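Local structure of BamaA.19900.a (Balamuthia mandrillaris, 6VZZ) at residues 144-157 against 377-389. The protein binds glucose and, as a glucokinase, probably phosphorylates it at the 6-hydroxyl with ATP as phosphate donor. Residues are numbered along the deposited sequence; the frame is centred on the assembly and turned at random.
With BGC (beta-D-glucopyranose), chain B.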
ATOM      1  N   ILE A 144     -13.121   5.857  13.617  1.00 39.01           N
ATOM      2  CA  ILE A 144     -12.190   5.860  12.500  1.00 36.38           C
ATOM      3  C   ILE A 144     -10.786   5.731  13.074  1.00 37.70           C
ATOM      4  O   ILE A 144     -10.556   5.928  14.269  1.00 34.83           O
ATOM      5  CB  ILE A 144     -12.315   7.117  11.619  1.00 38.66           C
ATOM      6  CG1 ILE A 144     -11.956   8.373  12.424  1.00 35.64           C
ATOM      7  CG2 ILE A 144     -13.714   7.181  10.987  1.00 36.94           C
ATOM      8  CD1 ILE A 144     -12.066   9.656  11.632  1.00 34.76           C
ATOM      9  N   ASN A 145      -9.848   5.349  12.212  1.00 38.72           N
ATOM     10  CA  ASN A 145      -8.444   5.338  12.596  1.00 36.33           C
ATOM     11  C   ASN A 145      -7.937   6.776  12.694  1.00 34.97           C
ATOM     12  O   ASN A 145      -8.471   7.688  12.052  1.00 33.22           O
ATOM     13  CB  ASN A 145      -7.640   4.511  11.584  1.00 35.78           C
ATOM     14  CG  ASN A 145      -6.141   4.603  11.789  1.00 34.42           C
ATOM     15  OD1 ASN A 145      -5.491   5.511  11.262  1.00 35.83           O
ATOM     16  ND2 ASN A 145      -5.577   3.648  12.529  1.00 31.42           N
ATOM     17  N   ASP A 146      -6.918   6.982  13.533  1.00 33.89           N
ATOM     18  CA  ASP A 146      -6.429   8.339  13.764  1.00 34.08           C
ATOM     19  C   ASP A 146      -5.845   8.955  12.493  1.00 36.74           C
ATOM     20  O   ASP A 146      -6.132  10.117  12.177  1.00 40.38           O
ATOM     21  CB  ASP A 146      -5.416   8.367  14.913  1.00 32.23           C
ATOM     22  CG  ASP A 146      -4.223   7.441  14.693  1.00 37.00           C
ATOM     23  OD1 ASP A 146      -4.313   6.497  13.873  1.00 36.62           O
ATOM     24  OD2 ASP A 146      -3.186   7.648  15.370  1.00 37.48           O
ATOM     25  N   LEU A 147      -5.042   8.200  11.734  1.00 32.84           N
ATOM     26  CA  LEU A 147      -4.524   8.754  10.482  1.00 35.82           C
ATOM     27  C   LEU A 147      -5.625   8.908   9.443  1.00 36.80           C
ATOM     28  O   LEU A 147      -5.582   9.835   8.625  1.00 34.17           O
ATOM     29  CB  LEU A 147      -3.391   7.890   9.931  1.00 35.54           C
ATOM     30  CG  LEU A 147      -1.983   8.415  10.229  1.00 33.52           C
ATOM     31  CD1 LEU A 147      -1.702   9.674   9.433  1.00 31.43           C
ATOM     32  CD2 LEU A 147      -1.819   8.684  11.712  1.00 32.78           C
ATOM     33  N   GLU A 148      -6.605   8.004   9.452  1.00 34.08           N
ATOM     34  CA  GLU A 148      -7.808   8.224   8.664  1.00 33.90           C
ATOM     35  C   GLU A 148      -8.461   9.552   9.041  1.00 36.37           C
ATOM     36  O   GLU A 148      -8.929  10.296   8.169  1.00 37.13           O
ATOM     37  CB  GLU A 148      -8.759   7.042   8.868  1.00 36.81           C
ATOM     38  CG  GLU A 148     -10.146   7.202   8.272  1.00 35.13           C
ATOM     39  CD  GLU A 148     -10.992   5.944   8.427  1.00 38.90           C
ATOM     40  OE1 GLU A 148     -10.619   5.058   9.236  1.00 35.97           O
ATOM     41  OE2 GLU A 148     -12.034   5.839   7.735  1.00 44.36           O
ATOM     42  N   GLY A 149      -8.472   9.886  10.334  1.00 34.47           N
ATOM     43  CA  GLY A 149      -8.968  11.191  10.742  1.00 35.11           C
ATOM     44  C   GLY A 149      -8.100  12.335  10.244  1.00 39.25           C
ATOM     45  O   GLY A 149      -8.610  13.395   9.863  1.00 38.18           O
ATOM     46  N   THR A 150      -6.776  12.140  10.248  1.00 36.01           N
ATOM     47  CA  THR A 150      -5.871  13.155   9.715  1.00 38.07           C
ATOM     48  C   THR A 150      -6.217  13.480   8.270  1.00 36.67           C
ATOM     49  O   THR A 150      -6.292  14.652   7.881  1.00 34.90           O
ATOM     50  CB  THR A 150      -4.420  12.675   9.810  1.00 39.55           C
ATOM     51  OG1 THR A 150      -4.080  12.406  11.177  1.00 38.76           O
ATOM     52  CG2 THR A 150      -3.475  13.720   9.248  1.00 33.20           C
ATOM     53  N   CYS A 151      -6.449  12.445   7.462  1.00 34.87           N
ATOM     54  CA  CYS A 151      -6.750  12.677   6.056  1.00 36.87           C
ATOM     55  C   CYS A 151      -8.026  13.494   5.884  1.00 38.34           C
ATOM     56  O   CYS A 151      -8.063  14.425   5.066  1.00 39.24           O
ATOM     57  CB  CYS A 151      -6.834  11.346   5.318  1.00 33.79           C
ATOM     58  SG  CYS A 151      -5.240  10.498   5.306  1.00 35.48           S
ATOM     59  N   TYR A 152      -9.079  13.181   6.648  1.00 34.63           N
ATOM     60  CA  TYR A 152     -10.294  13.983   6.535  1.00 36.88           C
ATOM     61  C   TYR A 152     -10.028  15.424   6.939  1.00 37.93           C
ATOM     62  O   TYR A 152     -10.558  16.360   6.324  1.00 37.39           O
ATOM     63  CB  TYR A 152     -11.418  13.383   7.377  1.00 38.45           C
ATOM     64  CG  TYR A 152     -12.010  12.138   6.774  1.00 37.91           C
ATOM     65  CD1 TYR A 152     -12.747  12.201   5.592  1.00 40.19           C
ATOM     66  CD2 TYR A 152     -11.834  10.900   7.376  1.00 33.14           C
ATOM     67  CE1 TYR A 152     -13.298  11.059   5.032  1.00 39.60           C
ATOM     68  CE2 TYR A 152     -12.368   9.752   6.818  1.00 35.93           C
ATOM     69  CZ  TYR A 152     -13.100   9.839   5.651  1.00 39.97           C
ATOM     70  OH  TYR A 152     -13.635   8.702   5.101  1.00 43.61           O
ATOM     71  N   GLY A 153      -9.187  15.624   7.953  1.00 34.57           N
ATOM     72  CA  GLY A 153      -8.787  16.974   8.302  1.00 37.21           C
ATOM     73  C   GLY A 153      -8.050  17.664   7.171  1.00 40.88           C
ATOM     74  O   GLY A 153      -8.335  18.818   6.840  1.00 39.52           O
ATOM     75  N   VAL A 154      -7.081  16.962   6.571  1.00 40.36           N
ATOM     76  CA  VAL A 154      -6.332  17.517   5.446  1.00 39.29           C
ATOM     77  C   VAL A 154      -7.273  17.834   4.296  1.00 40.95           C
ATOM     78  O   VAL A 154      -7.254  18.941   3.744  1.00 41.93           O
ATOM     79  CB  VAL A 154      -5.223  16.549   5.002  1.00 38.94           C
ATOM     80  CG1 VAL A 154      -4.607  17.031   3.704  1.00 35.06           C
ATOM     81  CG2 VAL A 154      -4.172  16.413   6.078  1.00 35.15           C
ATOM     82  N   SER A 155      -8.116  16.863   3.923  1.00 37.42           N
ATOM     83  CA  SER A 155      -9.036  17.062   2.811  1.00 38.45           C
ATOM     84  C   SER A 155      -9.968  18.234   3.079  1.00 42.92           C
ATOM     85  O   SER A 155     -10.243  19.043   2.184  1.00 42.60           O
ATOM     86  CB  SER A 155      -9.835  15.785   2.561  1.00 40.50           C
ATOM     87  OG  SER A 155     -10.819  15.986   1.553  1.00 45.89           O
ATOM     88  N   SER A 156     -10.452  18.345   4.315  1.00 44.01           N
ATOM     89  CA  SER A 156     -11.304  19.468   4.687  1.00 42.33           C
ATOM     90  C   SER A 156     -10.580  20.799   4.502  1.00 44.59           C
ATOM     91  O   SER A 156     -11.148  21.755   3.961  1.00 47.07           O
ATOM     92  CB  SER A 156     -11.766  19.288   6.131  1.00 39.04           C
ATOM     93  OG  SER A 156     -12.380  20.464   6.598  1.00 52.14           O
ATOM     94  N   MET A 157      -9.317  20.877   4.925  1.00 45.02           N
ATOM     95  CA  MET A 157      -8.582  22.130   4.795  1.00 45.57           C
ATOM     96  C   MET A 157      -8.190  22.404   3.354  1.00 49.45           C
ATOM     97  O   MET A 157      -8.114  23.569   2.945  1.00 52.62           O
ATOM     98  CB  MET A 157      -7.347  22.111   5.685  1.00 47.25           C
ATOM     99  CG  MET A 157      -7.685  22.034   7.140  1.00 47.04           C
ATOM    100  SD  MET A 157      -6.337  22.603   8.160  1.00 63.28           S
ATOM    101  CE  MET A 157      -7.195  22.729   9.735  1.00 64.06           C
ATOM    102  N   PRO A 377       1.136  23.904  14.972  1.00 56.33           N
ATOM    103  CA  PRO A 377       0.351  22.923  15.730  1.00 58.94           C
ATOM    104  C   PRO A 377      -1.126  23.080  15.411  1.00 59.00           C
ATOM    105  O   PRO A 377      -1.679  24.176  15.481  1.00 65.19           O
ATOM    106  CB  PRO A 377       0.649  23.270  17.195  1.00 57.46           C
ATOM    107  CG  PRO A 377       1.832  24.151  17.170  1.00 57.31           C
ATOM    108  CD  PRO A 377       1.803  24.871  15.854  1.00 58.01           C
ATOM    109  N   VAL A 378      -1.751  21.979  15.025  1.00 56.14           N
ATOM    110  CA  VAL A 378      -3.185  21.941  14.787  1.00 53.22           C
ATOM    111  C   VAL A 378      -3.565  20.470  14.828  1.00 54.55           C
ATOM    112  O   VAL A 378      -2.855  19.617  14.279  1.00 55.51           O
ATOM    113  CB  VAL A 378      -3.574  22.624  13.459  1.00 53.33           C
ATOM    114  CG1 VAL A 378      -2.828  22.026  12.284  1.00 47.39           C
ATOM    115  CG2 VAL A 378      -5.068  22.525  13.236  1.00 60.44           C
ATOM    116  N   ASN A 379      -4.636  20.135  15.533  1.00 49.03           N
ATOM    117  CA  ASN A 379      -4.951  18.721  15.697  1.00 46.10           C
ATOM    118  C   ASN A 379      -5.818  18.321  14.514  1.00 44.49           C
ATOM    119  O   ASN A 379      -7.036  18.474  14.516  1.00 47.00           O
ATOM    120  CB  ASN A 379      -5.603  18.441  17.044  1.00 46.23           C
ATOM    121  CG  ASN A 379      -5.440  16.988  17.460  1.00 48.01           C
ATOM    122  OD1 ASN A 379      -5.350  16.104  16.611  1.00 50.70           O
ATOM    123  ND2 ASN A 379      -5.373  16.735  18.758  1.00 48.53           N
ATOM    124  N   LEU A 380      -5.162  17.842  13.462  1.00 44.59           N
ATOM    125  CA  LEU A 380      -5.874  17.462  12.252  1.00 41.88           C
ATOM    126  C   LEU A 380      -6.795  16.280  12.504  1.00 41.57           C
ATOM    127  O   LEU A 380      -7.832  16.158  11.845  1.00 42.08           O
ATOM    128  CB  LEU A 380      -4.870  17.147  11.138  1.00 41.18           C
ATOM    129  CG  LEU A 380      -4.163  18.352  10.503  1.00 42.00           C
ATOM    130  CD1 LEU A 380      -3.005  17.899   9.624  1.00 39.42           C
ATOM    131  CD2 LEU A 380      -5.134  19.183   9.684  1.00 40.46           C
ATOM    132  N   ASN A 381      -6.434  15.407  13.449  1.00 41.19           N
ATOM    133  CA  ASN A 381      -7.294  14.285  13.807  1.00 38.58           C
ATOM    134  C   ASN A 381      -8.644  14.767  14.309  1.00 41.03           C
ATOM    135  O   ASN A 381      -9.687  14.210  13.942  1.00 39.78           O
ATOM    136  CB  ASN A 381      -6.619  13.427  14.876  1.00 40.95           C
ATOM    137  CG  ASN A 381      -5.315  12.831  14.402  1.00 45.08           C
ATOM    138  OD1 ASN A 381      -4.864  13.106  13.287  1.00 45.49           O
ATOM    139  ND2 ASN A 381      -4.691  12.020  15.249  1.00 40.82           N
ATOM    140  N   LEU A 382      -8.642  15.791  15.168  1.00 38.27           N
ATOM    141  CA  LEU A 382      -9.892  16.298  15.717  1.00 39.82           C
ATOM    142  C   LEU A 382     -10.742  16.937  14.633  1.00 42.89           C
ATOM    143  O   LEU A 382     -11.964  16.746  14.611  1.00 44.53           O
ATOM    144  CB  LEU A 382      -9.618  17.296  16.841  1.00 42.58           C
ATOM    145  CG  LEU A 382      -9.042  16.730  18.137  1.00 41.69           C
ATOM    146  CD1 LEU A 382      -8.738  17.865  19.075  1.00 40.92           C
ATOM    147  CD2 LEU A 382     -10.014  15.754  18.776  1.00 38.61           C
ATOM    148  N   HIS A 383     -10.115  17.697  13.726  1.00 42.54           N
ATOM    149  CA  HIS A 383     -10.853  18.247  12.593  1.00 43.65           C
ATOM    150  C   HIS A 383     -11.494  17.132  11.780  1.00 41.38           C
ATOM    151  O   HIS A 383     -12.676  17.210  11.424  1.00 42.48           O
ATOM    152  CB  HIS A 383      -9.936  19.094  11.705  1.00 43.51           C
ATOM    153  CG  HIS A 383      -9.684  20.474  12.228  1.00 48.91           C
ATOM    154  ND1 HIS A 383      -8.527  20.819  12.893  1.00 52.48           N
ATOM    155  CD2 HIS A 383     -10.433  21.599  12.172  1.00 55.09           C
ATOM    156  CE1 HIS A 383      -8.575  22.097  13.227  1.00 52.20           C
ATOM    157  NE2 HIS A 383      -9.723  22.592  12.803  1.00 57.57           N
ATOM    158  N   GLY A 384     -10.724  16.079  11.485  1.00 36.72           N
ATOM    159  CA  GLY A 384     -11.255  14.967  10.715  1.00 37.21           C
ATOM    160  C   GLY A 384     -12.395  14.269  11.427  1.00 41.80           C
ATOM    161  O   GLY A 384     -13.457  14.027  10.844  1.00 39.98           O
ATOM    162  N   ALA A 385     -12.201  13.961  12.712  1.00 41.83           N
ATOM    163  CA  ALA A 385     -13.262  13.315  13.476  1.00 39.07           C
ATOM    164  C   ALA A 385     -14.519  14.169  13.495  1.00 40.77           C
ATOM    165  O   ALA A 385     -15.635  13.641  13.405  1.00 42.40           O
ATOM    166  CB  ALA A 385     -12.792  13.019  14.898  1.00 37.73           C
ATOM    167  N   LEU A 386     -14.362  15.491  13.605  1.00 40.18           N
ATOM    168  CA  LEU A 386     -15.534  16.359  13.640  1.00 42.14           C
ATOM    169  C   LEU A 386     -16.198  16.459  12.272  1.00 44.05           C
ATOM    170  O   LEU A 386     -17.410  16.666  12.188  1.00 46.07           O
ATOM    171  CB  LEU A 386     -15.155  17.742  14.163  1.00 40.44           C
ATOM    172  CG  LEU A 386     -14.967  17.819  15.677  1.00 41.00           C
ATOM    173  CD1 LEU A 386     -14.348  19.140  16.085  1.00 43.00           C
ATOM    174  CD2 LEU A 386     -16.296  17.626  16.390  1.00 42.69           C
ATOM    175  N   TYR A 387     -15.433  16.299  11.196  1.00 43.23           N
ATOM    176  CA  TYR A 387     -16.044  16.221   9.877  1.00 45.01           C
ATOM    177  C   TYR A 387     -16.912  14.970   9.748  1.00 48.33           C
ATOM    178  O   TYR A 387     -18.055  15.042   9.279  1.00 53.09           O
ATOM    179  CB  TYR A 387     -14.953  16.258   8.810  1.00 46.77           C
ATOM    180  CG  TYR A 387     -15.433  15.938   7.421  1.00 52.62           C
ATOM    181  CD1 TYR A 387     -16.112  16.885   6.664  1.00 56.59           C
ATOM    182  CD2 TYR A 387     -15.195  14.688   6.856  1.00 51.17           C
ATOM    183  CE1 TYR A 387     -16.554  16.591   5.384  1.00 61.96           C
ATOM    184  CE2 TYR A 387     -15.630  14.384   5.581  1.00 56.26           C
ATOM    185  CZ  TYR A 387     -16.308  15.338   4.851  1.00 65.37           C
ATOM    186  OH  TYR A 387     -16.742  15.033   3.585  1.00 73.95           O
ATOM    187  N   VAL A 388     -16.401  13.819  10.190  1.00 45.38           N
ATOM    188  CA  VAL A 388     -17.170  12.579  10.133  1.00 47.40           C
ATOM    189  C   VAL A 388     -18.385  12.633  11.057  1.00 52.04           C
ATOM    190  O   VAL A 388     -19.474  12.166  10.699  1.00 57.03           O
ATOM    191  CB  VAL A 388     -16.269  11.384  10.480  1.00 44.24           C
ATOM    192  CG1 VAL A 388     -17.106  10.114  10.525  1.00 43.78           C
ATOM    193  CG2 VAL A 388     -15.114  11.273   9.487  1.00 40.34           C
ATOM    194  N   ALA A 389     -18.222  13.184  12.264  1.00 47.64           N
ATOM    195  CA  ALA A 389     -19.310  13.167  13.234  1.00 45.95           C
ATOM    196  C   ALA A 389     -20.552  13.875  12.724  1.00 56.78           C
ATOM    197  O   ALA A 389     -21.654  13.607  13.217  1.00 56.43           O
ATOM    198  CB  ALA A 389     -18.860  13.807  14.545  1.00 44.08           C
TER
HETATM  199  C2  BGC B 401      -1.294   1.909  14.938  1.00 34.07           C
HETATM  200  C3  BGC B 401      -2.013   2.734  13.883  1.00 34.86           C
HETATM  201  C4  BGC B 401      -1.919   4.216  14.224  1.00 35.95           C
HETATM  202  C5  BGC B 401      -0.457   4.599  14.419  1.00 37.40           C
HETATM  203  C6  BGC B 401      -0.245   6.043  14.805  1.00 34.53           C
HETATM  204  C1  BGC B 401       0.136   2.412  15.068  1.00 35.01           C
HETATM  205  O1  BGC B 401       0.862   1.643  15.955  1.00 39.30           O
HETATM  206  O2  BGC B 401      -1.307   0.533  14.579  1.00 36.32           O
HETATM  207  O3  BGC B 401      -3.370   2.326  13.771  1.00 35.93           O
HETATM  208  O4  BGC B 401      -2.451   4.994  13.163  1.00 32.47           O
HETATM  209  O5  BGC B 401       0.106   3.784  15.456  1.00 36.44           O
HETATM  210  O6  BGC B 401      -1.103   6.431  15.858  1.00 37.00           O
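G153 and G384 meet where helix 146-157 crosses helix 380-389 at 82°, axes 6.5 Å apart and the two CA atoms 4.0 Å apart. G149 completes the glycine surface on helix 146-157. The bare backbones touch, and G384 CA makes a CA-H...O contact with G149 O. On one flank L380 is a knob in the hole of T150, G153, V154 and M157. Its CD1 meets V154 CG2, and its CD2 lies 3.9 Å from M157 SD. The extended M157 chain carries CE over the H383 ring, 3.9 Å from the centroid, a CH-pi contact. H383 ND1 donates to N379 O from above the carbonyl plane, which probably limits the ring's rotation. On the other flank V388 CG2 lies over one face of Y152, offset toward the rim, and meets I144 CD1 tip to tip. The near-parallel Y387 and Y152 rings (planes at 29°) barely overlap; Y152 CD1 touches Y387 CE2 at 3.6 Å. The fold is that of the actin-like ATPase clan; here helix 380-389 packs across the helix leaving strand 141-145 at the glucose site. T150 OG1 and N381 OD1 are modelled 2.4 Å apart, doubtfully short for a hydrogen bond, while N381 ND2 donates one to D42 OD1. At the N-terminus of helix 146-157, N145 and E148 form a capping box. N145 ND2 donates to glucose O3 at 2.9 Å. With CG between backbone N and carbonyl carbon (chi1 57°), D146 accepts from glucose O4 on OD1 and O6 on OD2, both very short at 2.5 Å as modelled. E218, E258, H221 and T115 also hydrogen-bond the sugar.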